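Local coordinates for protein putative acyl-CoA dehydrogenase (Burkholderia xenovorans, PDB 5JSC) that binds flavin-adenine dinucleotide and is, by name and family, a putative acyl-CoA dehydrogenase, at residues V91-E96 against L317-A322. Residues are numbered along the deposited sequence; the frame is centred on the assembly and turned at random.
With EDO (1,2-ethanediol), chain O.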
loop_
_atom_site.group_PDB
_atom_site.type_symbol
_atom_site.label_atom_id
_atom_site.label_comp_id
_atom_site.label_asym_id
_atom_site.label_seq_id
_atom_site.Cartn_x
_atom_site.Cartn_y
_atom_site.Cartn_z
ATOM N N VAL C 91 -26.393 -18.738 -0.574
ATOM C CA VAL C 91 -25.419 -19.061 -1.619
ATOM C C VAL C 91 -24.017 -18.636 -1.193
ATOM O O VAL C 91 -23.035 -19.366 -1.401
ATOM C CB VAL C 91 -25.818 -18.414 -2.958
ATOM C CG1 VAL C 91 -24.691 -18.601 -3.982
ATOM C CG2 VAL C 91 -27.111 -19.032 -3.482
ATOM N N CYS C 92 -23.908 -17.466 -0.560
ATOM C CA CYS C 92 -22.607 -16.990 -0.103
ATOM C C CYS C 92 -22.028 -17.886 0.990
ATOM O O CYS C 92 -20.837 -18.220 0.956
ATOM C CB CYS C 92 -22.726 -15.544 0.377
ATOM S SG CYS C 92 -22.877 -14.375 -0.992
ATOM N N LEU C 93 -22.844 -18.283 1.970
ATOM C CA LEU C 93 -22.335 -19.179 3.007
ATOM C C LEU C 93 -21.893 -20.513 2.416
ATOM O O LEU C 93 -20.913 -21.115 2.882
ATOM C CB LEU C 93 -23.400 -19.395 4.089
ATOM C CG LEU C 93 -23.625 -18.216 5.040
ATOM C CD1 LEU C 93 -24.906 -18.430 5.863
ATOM C CD2 LEU C 93 -22.432 -18.040 5.955
ATOM N N LEU C 94 -22.614 -21.008 1.405
ATOM C CA LEU C 94 -22.218 -22.261 0.763
ATOM C C LEU C 94 -20.872 -22.118 0.062
ATOM O O LEU C 94 -19.968 -22.936 0.264
ATOM C CB LEU C 94 -23.296 -22.720 -0.219
ATOM C CG LEU C 94 -24.623 -23.136 0.431
ATOM C CD1 LEU C 94 -25.661 -23.397 -0.643
ATOM C CD2 LEU C 94 -24.436 -24.375 1.315
ATOM N N ARG C 95 -20.716 -21.082 -0.771
ATOM C CA ARG C 95 -19.433 -20.900 -1.451
ATOM C C ARG C 95 -18.312 -20.614 -0.461
ATOM O O ARG C 95 -17.197 -21.138 -0.605
ATOM C CB ARG C 95 -19.525 -19.773 -2.481
ATOM C CG ARG C 95 -20.253 -20.153 -3.751
ATOM C CD ARG C 95 -19.848 -19.215 -4.897
ATOM N NE ARG C 95 -18.492 -19.490 -5.389
ATOM C CZ ARG C 95 -17.958 -18.918 -6.466
ATOM N NH1 ARG C 95 -18.658 -18.028 -7.167
ATOM N NH2 ARG C 95 -16.727 -19.246 -6.852
ATOM N N GLU C 96 -18.576 -19.775 0.544
ATOM C CA GLU C 96 -17.546 -19.490 1.541
ATOM C C GLU C 96 -17.061 -20.771 2.212
ATOM O O GLU C 96 -15.851 -21.018 2.308
ATOM C CB GLU C 96 -18.068 -18.506 2.588
ATOM C CG GLU C 96 -17.007 -18.170 3.605
ATOM C CD GLU C 96 -17.523 -17.411 4.803
ATOM O OE1 GLU C 96 -18.533 -16.691 4.694
ATOM O OE2 GLU C 96 -16.894 -17.526 5.878
ATOM N N LEU C 317 -18.527 -6.798 4.120
ATOM C CA LEU C 317 -18.965 -6.352 2.796
ATOM C C LEU C 317 -19.743 -7.435 2.054
ATOM O O LEU C 317 -20.738 -7.130 1.379
ATOM C CB LEU C 317 -17.765 -5.900 1.970
ATOM C CG LEU C 317 -17.111 -4.600 2.422
ATOM C CD1 LEU C 317 -15.755 -4.476 1.736
ATOM C CD2 LEU C 317 -17.979 -3.410 2.070
ATOM N N VAL C 318 -19.297 -8.696 2.144
ATOM C CA VAL C 318 -20.009 -9.796 1.495
ATOM C C VAL C 318 -21.437 -9.874 2.005
ATOM O O VAL C 318 -22.398 -9.893 1.223
ATOM C CB VAL C 318 -19.279 -11.133 1.731
ATOM C CG1 VAL C 318 -20.169 -12.311 1.319
ATOM C CG2 VAL C 318 -17.965 -11.164 0.974
ATOM N N TYR C 319 -21.602 -9.925 3.325
ATOM C CA TYR C 319 -22.928 -10.195 3.858
ATOM C C TYR C 319 -23.779 -8.940 3.970
ATOM O O TYR C 319 -25.006 -9.056 3.973
ATOM C CB TYR C 319 -22.794 -10.983 5.171
ATOM C CG TYR C 319 -22.273 -12.357 4.799
ATOM C CD1 TYR C 319 -23.102 -13.274 4.154
ATOM C CD2 TYR C 319 -20.936 -12.711 4.996
ATOM C CE1 TYR C 319 -22.628 -14.517 3.749
ATOM C CE2 TYR C 319 -20.457 -13.950 4.587
ATOM C CZ TYR C 319 -21.309 -14.853 3.961
ATOM O OH TYR C 319 -20.858 -16.081 3.538
ATOM N N ARG C 320 -23.182 -7.742 3.956
ATOM C CA ARG C 320 -23.985 -6.546 3.715
ATOM C C ARG C 320 -24.633 -6.617 2.342
ATOM O O ARG C 320 -25.838 -6.390 2.200
ATOM C CB ARG C 320 -23.126 -5.278 3.843
ATOM C CG ARG C 320 -23.894 -3.955 3.665
ATOM C CD ARG C 320 -24.069 -3.533 2.195
ATOM N NE ARG C 320 -22.786 -3.254 1.545
ATOM C CZ ARG C 320 -22.224 -2.049 1.497
ATOM N NH1 ARG C 320 -22.827 -1.002 2.040
ATOM N NH2 ARG C 320 -21.049 -1.889 0.900
ATOM N N ALA C 321 -23.843 -6.936 1.314
ATOM C CA ALA C 321 -24.395 -7.028 -0.035
ATOM C C ALA C 321 -25.426 -8.144 -0.142
ATOM O O ALA C 321 -26.483 -7.963 -0.763
ATOM C CB ALA C 321 -23.275 -7.239 -1.058
ATOM N N ALA C 322 -25.141 -9.306 0.449
ATOM C CA ALA C 322 -26.085 -10.418 0.348
ATOM C C ALA C 322 -27.373 -10.111 1.102
ATOM O O ALA C 322 -28.475 -10.349 0.587
ATOM C CB ALA C 322 -25.444 -11.708 0.865
HETATM C C1 EDO O . -19.371 -15.101 7.741
HETATM O O1 EDO O . -18.206 -15.062 6.920
HETATM C C2 EDO O . -19.799 -16.544 7.960
HETATM O O2 EDO O . -18.652 -17.358 8.211
#
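Tyr319 reaches from helix 298-325 to Glu96 on helix 88-101, its OH donating a hydrogen bond of 2.7 Å to Glu96 OE1. The oxygen is met nearly along its C-O axis and lies at the ring edge, close to the ring plane, while carboxylate and ring planes stand 48° apart. With CG anti to the backbone N (chi1 -178°) and the chain extended beyond it, Glu96 carries its carboxylate out to the Tyr319 hydroxyl. The carboxylate holds several partners: OE1 also accepts from O1 of a 1,2-ethanediol, probably a crystallisation additive, at 2.8 Å, and OE2 is salt-bridged to Arg274 of helix 250-286, a pairing that would favour the ionised acid.

Apolar atoms flank the phenol. Cys92 CB sits 3.5 Å from Tyr319 CE1, approaching obliquely, and Leu93 CD2 lies 3.9 Å from Tyr319 CZ. Val318, the preceding residue on the same helix, sets CG1 over the ring centre, 3.6 Å above the plane. The Cys92, Leu93 and Glu96 contacts with Tyr319 join the N-terminal domain to the C-terminal domain, the two all-helical domains of the acyl-CoA dehydrogenase fold; the segments run roughly antiparallel (150°), their axes 10.9 Å apart at closest approach.

Where Cys92 and Ala322 bring the backbones nearest, Cys92 SG touches Val318 CG1 and Ala322 CB, each at 4.1 Å. Phe26 meets the Tyr319 ring and also packs on Leu93.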